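Local coordinates for reticulocyte binding protein (Streptococcus agalactiae COH1, PDB 3FAW) that probably hydrolyses alpha-1,6-glucosidic linkages in pullulan and related branched alpha-glucans at the streptococcal cell surface, at residues 118-121 against 127-130; 166-171 against 223-228; 515-520 against 548-553. All coordinates share one frame; numbering follows the deposited sequence.

Contact 1: residues 118-121 against 127-130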
loop_
_atom_site.group_PDB
_atom_site.type_symbol
_atom_site.label_atom_id
_atom_site.label_comp_id
_atom_site.label_asym_id
_atom_site.label_seq_id
_atom_site.Cartn_x
_atom_site.Cartn_y
_atom_site.Cartn_z
ATOM N N THR A 118 -18.300 34.594 -0.189
ATOM C CA THR A 118 -17.889 33.650 -1.226
ATOM C C THR A 118 -16.686 32.824 -0.777
ATOM O O THR A 118 -15.787 33.323 -0.097
ATOM C CB THR A 118 -17.546 34.353 -2.560
ATOM O OG1 THR A 118 -16.479 35.287 -2.358
ATOM C CG2 THR A 118 -18.770 35.079 -3.120
ATOM N N ARG A 119 -16.705 31.551 -1.157
ATOM C CA ARG A 119 -15.611 30.614 -0.934
ATOM C C ARG A 119 -14.942 30.390 -2.282
ATOM O O ARG A 119 -15.618 30.326 -3.306
ATOM C CB ARG A 119 -16.175 29.291 -0.383
ATOM C CG ARG A 119 -15.198 28.114 -0.342
ATOM C CD ARG A 119 -15.805 26.916 0.387
ATOM N NE ARG A 119 -16.997 26.393 -0.289
ATOM C CZ ARG A 119 -17.003 25.428 -1.212
ATOM N NH1 ARG A 119 -15.875 24.843 -1.606
ATOM N NH2 ARG A 119 -18.155 25.040 -1.751
ATOM N N GLN A 120 -13.619 30.271 -2.295
ATOM C CA GLN A 120 -12.909 29.971 -3.537
ATOM C C GLN A 120 -12.958 28.471 -3.805
ATOM O O GLN A 120 -12.572 27.681 -2.947
ATOM C CB GLN A 120 -11.459 30.447 -3.460
ATOM C CG GLN A 120 -11.314 31.961 -3.463
ATOM C CD GLN A 120 -9.892 32.420 -3.202
ATOM O OE1 GLN A 120 -9.141 31.779 -2.466
ATOM N NE2 GLN A 120 -9.518 33.544 -3.801
ATOM N N SER A 121 -13.438 28.079 -4.988
ATOM C CA SER A 121 -13.453 26.662 -5.374
ATOM C C SER A 121 -12.013 26.182 -5.519
ATOM O O SER A 121 -11.125 26.987 -5.780
ATOM C CB SER A 121 -14.225 26.444 -6.685
ATOM O OG SER A 121 -13.488 26.892 -7.814
ATOM N N GLN A 127 -6.126 27.925 -10.093
ATOM C CA GLN A 127 -5.941 29.001 -11.077
ATOM C C GLN A 127 -5.107 30.138 -10.487
ATOM O O GLN A 127 -4.200 30.645 -11.145
ATOM C CB GLN A 127 -7.286 29.541 -11.583
ATOM C CG GLN A 127 -7.160 30.638 -12.664
ATOM C CD GLN A 127 -8.499 31.082 -13.249
ATOM O OE1 GLN A 127 -9.443 30.297 -13.346
ATOM N NE2 GLN A 127 -8.576 32.349 -13.653
ATOM N N LEU A 128 -5.405 30.516 -9.245
ATOM C CA LEU A 128 -4.741 31.649 -8.592
ATOM C C LEU A 128 -3.421 31.295 -7.923
ATOM O O LEU A 128 -2.472 32.086 -7.972
ATOM C CB LEU A 128 -5.656 32.280 -7.537
ATOM C CG LEU A 128 -6.990 32.889 -7.987
ATOM C CD1 LEU A 128 -7.665 33.553 -6.783
ATOM C CD2 LEU A 128 -6.804 33.887 -9.121
ATOM N N TYR A 129 -3.363 30.124 -7.283
ATOM C CA TYR A 129 -2.278 29.819 -6.340
ATOM C C TYR A 129 -1.431 28.585 -6.653
ATOM O O TYR A 129 -0.433 28.359 -5.972
ATOM C CB TYR A 129 -2.843 29.684 -4.923
ATOM C CG TYR A 129 -3.816 30.780 -4.548
ATOM C CD1 TYR A 129 -3.452 32.117 -4.634
ATOM C CD2 TYR A 129 -5.100 30.476 -4.102
ATOM C CE1 TYR A 129 -4.342 33.129 -4.297
ATOM C CE2 TYR A 129 -5.993 31.474 -3.760
ATOM C CZ TYR A 129 -5.610 32.799 -3.859
ATOM O OH TYR A 129 -6.492 33.798 -3.524
ATOM N N ALA A 130 -1.804 27.794 -7.660
ATOM C CA ALA A 130 -1.015 26.616 -8.026
ATOM C C ALA A 130 0.453 27.014 -8.172
ATOM O O ALA A 130 0.775 27.961 -8.886
ATOM C CB ALA A 130 -1.534 25.987 -9.313
#
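Gln120 reaches across to Tyr129 with its side chain at about a right angle to that of the tyrosine, and the two meet at the phenol end of the ring. NE2 of Gln120 donates to OH of Tyr129 over 3.0 Å, with an N-H...O angle of 156°, and the hydroxyl lies close to the plane of the amide. The other amide atom turns to the rim of the ring: OE1 of Gln120 sits at the edge, near the ring plane, 3.4 Å from CE2 of Tyr129. Amide and ring are inclined to each other by 51°, and the amide meets the ring at its edge and at the hydroxyl. The glutamine chain is extended beyond CG (chi2 172°), which carries the amide out from the backbone to the phenol.

These two residues tie the end of strand 114-120 to the last turn of helix 122-129, the element directly after it in the chain. Ser121 lies between them in sequence as the N-cap of that helix, its OG accepting from the backbone N of Phe124. The strand belongs to the seven-stranded sheet of the first domain of the crystallised fragment, while the end of the helix already meets the next sheet, where the carbonyl of Tyr129 accepts a bond from Trp151 NE1.

Leu128 supplies the nonpolar side. Its CD1 comes within 3.5 Å of NE2 of Gln120, again with the side chains at roughly a right angle. Closer to the backbone, CB of Leu128 stands 3.5 Å above the plane of the Tyr129 ring, over its centre, and Pro153 packs against the tyrosine side chain.

Contact 2: residues 166-171 against 223-228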
loop_
_atom_site.group_PDB
_atom_site.type_symbol
_atom_site.label_atom_id
_atom_site.label_comp_id
_atom_site.label_asym_id
_atom_site.label_seq_id
_atom_site.Cartn_x
_atom_site.Cartn_y
_atom_site.Cartn_z
ATOM N N ASP A 166 17.705 19.228 21.440
ATOM C CA ASP A 166 17.943 18.342 22.588
ATOM C C ASP A 166 16.824 18.376 23.634
ATOM O O ASP A 166 16.937 17.736 24.677
ATOM C CB ASP A 166 19.284 18.689 23.249
ATOM C CG ASP A 166 20.480 18.307 22.390
ATOM O OD1 ASP A 166 20.352 17.399 21.541
ATOM O OD2 ASP A 166 21.557 18.911 22.572
ATOM N N ASN A 167 15.748 19.108 23.348
ATOM C CA ASN A 167 14.585 19.196 24.237
ATOM C C ASN A 167 13.407 19.748 23.434
ATOM O O ASN A 167 13.158 20.957 23.417
ATOM C CB ASN A 167 14.913 20.088 25.447
ATOM C CG ASN A 167 13.759 20.201 26.445
ATOM O OD1 ASN A 167 12.640 19.745 26.195
ATOM N ND2 ASN A 167 14.036 20.823 27.585
ATOM N N GLN A 168 12.684 18.856 22.760
ATOM C CA GLN A 168 11.687 19.267 21.759
ATOM C C GLN A 168 10.521 20.109 22.298
ATOM O O GLN A 168 9.832 20.760 21.518
ATOM C CB GLN A 168 11.139 18.052 20.997
ATOM C CG GLN A 168 10.269 17.118 21.831
ATOM C CD GLN A 168 9.301 16.322 20.985
ATOM O OE1 GLN A 168 8.454 16.894 20.295
ATOM N NE2 GLN A 168 9.414 14.995 21.036
ATOM N N ASN A 169 10.297 20.094 23.612
ATOM C CA ASN A 169 9.238 20.913 24.226
ATOM C C ASN A 169 9.656 22.366 24.478
ATOM O O ASN A 169 8.813 23.198 24.809
ATOM C CB ASN A 169 8.763 20.297 25.553
ATOM C CG ASN A 169 7.971 19.008 25.366
ATOM O OD1 ASN A 169 8.052 18.101 26.192
ATOM N ND2 ASN A 169 7.198 18.925 24.287
ATOM N N ARG A 170 10.943 22.667 24.321
ATOM C CA ARG A 170 11.481 23.998 24.634
ATOM C C ARG A 170 11.504 24.936 23.420
ATOM O O ARG A 170 12.298 24.752 22.494
ATOM C CB ARG A 170 12.890 23.869 25.225
ATOM C CG ARG A 170 13.423 25.154 25.848
ATOM C CD ARG A 170 14.694 24.911 26.652
ATOM N NE ARG A 170 15.890 24.856 25.808
ATOM C CZ ARG A 170 16.617 25.908 25.425
ATOM N NH1 ARG A 170 16.292 27.143 25.793
ATOM N NH2 ARG A 170 17.686 25.726 24.653
ATOM N N VAL A 171 10.638 25.947 23.438
ATOM C CA VAL A 171 10.618 26.976 22.394
ATOM C C VAL A 171 11.851 27.875 22.536
ATOM O O VAL A 171 12.110 28.410 23.618
ATOM C CB VAL A 171 9.335 27.846 22.472
ATOM C CG1 VAL A 171 9.373 28.962 21.424
ATOM C CG2 VAL A 171 8.088 26.982 22.294
ATOM N N SER A 223 12.153 15.036 8.019
ATOM C CA SER A 223 12.232 14.234 9.243
ATOM C C SER A 223 11.437 14.906 10.364
ATOM O O SER A 223 10.857 15.981 10.167
ATOM C CB SER A 223 13.688 13.992 9.671
ATOM O OG SER A 223 13.774 12.931 10.622
ATOM N N LEU A 224 11.401 14.256 11.526
ATOM C CA LEU A 224 10.569 14.691 12.645
ATOM C C LEU A 224 11.244 14.446 13.991
ATOM O O LEU A 224 12.176 13.645 14.096
ATOM C CB LEU A 224 9.235 13.936 12.648
ATOM C CG LEU A 224 8.369 13.887 11.385
ATOM C CD1 LEU A 224 7.297 12.817 11.543
ATOM C CD2 LEU A 224 7.738 15.245 11.079
ATOM N N ALA A 225 10.750 15.138 15.016
ATOM C CA ALA A 225 11.106 14.848 16.404
ATOM C C ALA A 225 10.488 13.517 16.816
ATOM O O ALA A 225 9.461 13.117 16.267
ATOM C CB ALA A 225 10.618 15.958 17.325
ATOM N N GLU A 226 11.118 12.831 17.770
ATOM C CA GLU A 226 10.560 11.594 18.322
ATOM C C GLU A 226 9.096 11.832 18.699
ATOM O O GLU A 226 8.761 12.858 19.296
ATOM C CB GLU A 226 11.378 11.073 19.519
ATOM C CG GLU A 226 11.326 11.904 20.820
ATOM C CD GLU A 226 12.040 13.250 20.736
ATOM O OE1 GLU A 226 12.793 13.493 19.768
ATOM O OE2 GLU A 226 11.844 14.074 21.649
ATOM N N TRP A 227 8.233 10.893 18.322
ATOM C CA TRP A 227 6.781 11.098 18.371
ATOM C C TRP A 227 6.092 10.095 19.297
ATOM O O TRP A 227 6.329 8.883 19.223
ATOM C CB TRP A 227 6.203 11.023 16.951
ATOM C CG TRP A 227 4.703 11.066 16.857
ATOM C CD1 TRP A 227 3.897 10.126 16.284
ATOM C CD2 TRP A 227 3.831 12.099 17.341
ATOM N NE1 TRP A 227 2.581 10.507 16.384
ATOM C CE2 TRP A 227 2.510 11.712 17.026
ATOM C CE3 TRP A 227 4.036 13.309 18.015
ATOM C CZ2 TRP A 227 1.399 12.491 17.359
ATOM C CZ3 TRP A 227 2.931 14.083 18.345
ATOM C CH2 TRP A 227 1.629 13.670 18.016
ATOM N N ASP A 228 5.254 10.628 20.179
ATOM C CA ASP A 228 4.410 9.832 21.063
ATOM C C ASP A 228 3.026 10.471 21.063
ATOM O O ASP A 228 2.847 11.547 21.628
ATOM C CB ASP A 228 5.003 9.801 22.482
ATOM C CG ASP A 228 4.132 9.044 23.476
ATOM O OD1 ASP A 228 3.202 8.324 23.053
ATOM O OD2 ASP A 228 4.382 9.172 24.692
HETATM O O HOH W 1 6.466 15.400 19.319
HETATM O O HOH W 2 13.389 16.135 22.669
#
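Gln168 leaves a type I beta turn spanning Asn167 to Arg170 and points at the loop carrying Ala225 and Glu226. Its CB approaches OE2 of Glu226 only loosely, and with chi1 at 69° CG lies between the backbone N and carbonyl carbon, 3.4 Å from OE2 of Glu226. From there the chain runs out extended to the amide. OE1 of Gln168 rests 3.8 Å from CB of Ala225, meets a water, and accepts a hydrogen bond from Lys240 NZ. NE2 of Gln168 has two acceptors on one residue: the backbone O of Glu226 at 2.8 Å, which it meets in the carbonyl plane, and OE2 of Glu226 at 2.7 Å, a weak bond (N-H...O 143°). Amide and carboxylate stand almost perpendicular. A second water bridges N of Gln168 and OE2 of Glu226, 2.8 Å from each.

The turn belongs to the CBM48-like module, and Tyr202, touched by Gln168, Ala225 and Glu226, shares a calcium site with Lys165 and Lys363. With acceptors around NE2 and an ammonium at OE1, the amide has one clear orientation; the calcium ion about 5 Å from the Glu226 side chain would be expected to favour its carboxylate form.

Contact 3: residues 515-520 against 548-553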
loop_
_atom_site.group_PDB
_atom_site.type_symbol
_atom_site.label_atom_id
_atom_site.label_comp_id
_atom_site.label_asym_id
_atom_site.label_seq_id
_atom_site.Cartn_x
_atom_site.Cartn_y
_atom_site.Cartn_z
ATOM N N VAL A 515 -2.265 -4.486 -10.613
ATOM C CA VAL A 515 -3.181 -4.579 -9.472
ATOM C C VAL A 515 -3.319 -6.008 -8.952
ATOM O O VAL A 515 -3.199 -6.978 -9.708
ATOM C CB VAL A 515 -4.593 -4.043 -9.811
ATOM C CG1 VAL A 515 -4.527 -2.562 -10.197
ATOM C CG2 VAL A 515 -5.240 -4.883 -10.908
ATOM N N PHE A 516 -3.588 -6.121 -7.653
ATOM C CA PHE A 516 -3.807 -7.416 -7.013
ATOM C C PHE A 516 -5.005 -8.138 -7.613
ATOM O O PHE A 516 -6.049 -7.533 -7.841
ATOM C CB PHE A 516 -3.991 -7.249 -5.500
ATOM C CG PHE A 516 -2.707 -6.994 -4.772
ATOM C CD1 PHE A 516 -1.919 -8.054 -4.345
ATOM C CD2 PHE A 516 -2.266 -5.696 -4.545
ATOM C CE1 PHE A 516 -0.722 -7.826 -3.682
ATOM C CE2 PHE A 516 -1.068 -5.458 -3.888
ATOM C CZ PHE A 516 -0.295 -6.525 -3.457
ATOM N N SER A 517 -4.833 -9.431 -7.869
ATOM C CA SER A 517 -5.899 -10.265 -8.403
ATOM C C SER A 517 -6.658 -10.983 -7.287
ATOM O O SER A 517 -6.270 -12.068 -6.849
ATOM C CB SER A 517 -5.343 -11.279 -9.402
ATOM O OG SER A 517 -6.386 -12.057 -9.965
ATOM N N ASP A 518 -7.751 -10.373 -6.839
ATOM C CA ASP A 518 -8.626 -11.007 -5.849
ATOM C C ASP A 518 -9.334 -12.259 -6.395
ATOM O O ASP A 518 -9.728 -13.134 -5.624
ATOM C CB ASP A 518 -9.638 -10.008 -5.252
ATOM C CG ASP A 518 -10.419 -9.225 -6.303
ATOM O OD1 ASP A 518 -9.959 -9.087 -7.455
ATOM O OD2 ASP A 518 -11.502 -8.713 -5.956
ATOM N N ASP A 519 -9.467 -12.346 -7.718
ATOM C CA ASP A 519 -10.105 -13.491 -8.373
ATOM C C ASP A 519 -9.319 -14.794 -8.188
ATOM O O ASP A 519 -9.900 -15.826 -7.853
ATOM C CB ASP A 519 -10.295 -13.212 -9.867
ATOM C CG ASP A 519 -11.378 -14.072 -10.495
ATOM O OD1 ASP A 519 -12.424 -14.277 -9.849
ATOM O OD2 ASP A 519 -11.197 -14.519 -11.647
ATOM N N ILE A 520 -8.008 -14.753 -8.413
ATOM C CA ILE A 520 -7.171 -15.939 -8.196
ATOM C C ILE A 520 -7.078 -16.271 -6.699
ATOM O O ILE A 520 -7.069 -17.442 -6.320
ATOM C CB ILE A 520 -5.751 -15.808 -8.832
ATOM C CG1 ILE A 520 -5.070 -17.186 -8.887
ATOM C CG2 ILE A 520 -4.890 -14.810 -8.069
ATOM C CD1 ILE A 520 -3.738 -17.208 -9.630
ATOM N N PHE A 548 -7.801 -21.837 -15.057
ATOM C CA PHE A 548 -6.823 -21.824 -16.144
ATOM C C PHE A 548 -6.566 -20.408 -16.651
ATOM O O PHE A 548 -5.421 -20.012 -16.841
ATOM C CB PHE A 548 -7.282 -22.718 -17.305
ATOM C CG PHE A 548 -6.335 -22.719 -18.477
ATOM C CD1 PHE A 548 -5.011 -23.097 -18.311
ATOM C CD2 PHE A 548 -6.763 -22.330 -19.740
ATOM C CE1 PHE A 548 -4.124 -23.092 -19.384
ATOM C CE2 PHE A 548 -5.883 -22.329 -20.820
ATOM C CZ PHE A 548 -4.564 -22.710 -20.641
ATOM N N LYS A 549 -7.638 -19.649 -16.864
ATOM C CA LYS A 549 -7.523 -18.251 -17.279
ATOM C C LYS A 549 -6.800 -17.390 -16.237
ATOM O O LYS A 549 -6.023 -16.509 -16.601
ATOM C CB LYS A 549 -8.906 -17.675 -17.617
ATOM C CG LYS A 549 -9.455 -18.201 -18.938
ATOM C CD LYS A 549 -10.956 -18.011 -19.065
ATOM C CE LYS A 549 -11.451 -18.468 -20.447
ATOM N NZ LYS A 549 -12.934 -18.579 -20.512
ATOM N N ASN A 550 -7.047 -17.642 -14.952
ATOM C CA ASN A 550 -6.283 -16.975 -13.881
ATOM C C ASN A 550 -4.789 -17.300 -13.969
ATOM O O ASN A 550 -3.950 -16.401 -13.907
ATOM C CB ASN A 550 -6.824 -17.334 -12.492
ATOM C CG ASN A 550 -7.948 -16.415 -12.040
ATOM O OD1 ASN A 550 -9.018 -16.874 -11.633
ATOM N ND2 ASN A 550 -7.705 -15.111 -12.101
ATOM N N ILE A 551 -4.470 -18.581 -14.150
ATOM C CA ILE A 551 -3.083 -19.026 -14.374
ATOM C C ILE A 551 -2.416 -18.298 -15.554
ATOM O O ILE A 551 -1.208 -18.062 -15.526
ATOM C CB ILE A 551 -3.003 -20.564 -14.589
ATOM C CG1 ILE A 551 -3.388 -21.305 -13.306
ATOM C CG2 ILE A 551 -1.602 -20.992 -14.996
ATOM C CD1 ILE A 551 -3.724 -22.759 -13.533
ATOM N N LYS A 552 -3.200 -17.944 -16.574
ATOM C CA LYS A 552 -2.716 -17.138 -17.719
ATOM C C LYS A 552 -2.703 -15.617 -17.470
ATOM O O LYS A 552 -2.391 -14.843 -18.380
ATOM C CB LYS A 552 -3.557 -17.427 -18.976
ATOM C CG LYS A 552 -3.341 -18.807 -19.587
ATOM C CD LYS A 552 -3.892 -18.916 -21.005
ATOM C CE LYS A 552 -5.412 -18.773 -21.062
ATOM N NZ LYS A 552 -5.912 -18.844 -22.468
ATOM N N ALA A 553 -3.028 -15.195 -16.245
ATOM C CA ALA A 553 -3.129 -13.778 -15.881
ATOM C C ALA A 553 -4.306 -13.111 -16.592
ATOM O O ALA A 553 -4.202 -11.977 -17.067
ATOM C CB ALA A 553 -1.817 -13.032 -16.178
#
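Two helices of the crossover between the sixth and seventh strands of the catalytic (beta/alpha)8 barrel meet here, bringing Asp519 and Ile520, in the first turn of helix 518-525, against Asn550, in the last turn of helix 544-551. Strand 513-516 runs into the first helix through Ser517, its N-cap, and strand 566-568 follows the second. The backbones come close: the CA atoms of Ile520 and Asn550 are 5.8 Å apart.

Asn550 meets both residues of the first helix. It slides past Ile520 in the opposite direction, with CB of Asn550 4.0 Å from CG1 of Ile520 and the amide carbon CG of Asn550 3.9 Å from CB of Ile520. Ile520 extends alongside the asparagine because its CG1 points away from the backbone N (chi1 -166°). Asp519 crosses Asn550 at about a right angle, its carboxylate turned 58° from the amide plane, and OD2 of Asp519 lies 3.8 Å from CG of Asn550. That same OD2 accepts a hydrogen bond from the backbone N of Gly556.

Helix 544-551 ends in a Schellman motif: Ala553, with positive phi, donates from N to O of Asn550 over 2.8 Å. The Asn550 carbonyl also accepts from Gln568 NE2, which links the helix end to the seventh barrel strand. Along the same helix, Phe548 and Ile551 pack on strand 736-742 of the C-terminal domain.

OD1 of Asn550, as modelled, faces OD2 of Asp519 at 3.2 Å, an oxygen-to-oxygen approach that makes this amide orientation doubtful. Turned over, the amide could offer an N-H to the carboxylate, giving this partly exposed aspartate a possible second donor beside Gly556.

The three contacts lie in series along the chain and share no element; their nearest atoms are at least about 23 Å apart. Contact 3 is the buried one, within a barrel crossover, and joins two helices through an isoleucine packed along an asparagine and a polar pair whose bonding is uncertain. Contacts 1 and 2 are only partly buried, and each depends on a glutamine whose NE2 donates. In contact 1 the acceptor is a phenol and the span is short, a strand end to the helix that follows it. In contact 2 the acceptors belong to a glutamate, waters take part, and a calcium ion is close; it and contact 3 lie on opposite sides of the chain's centre.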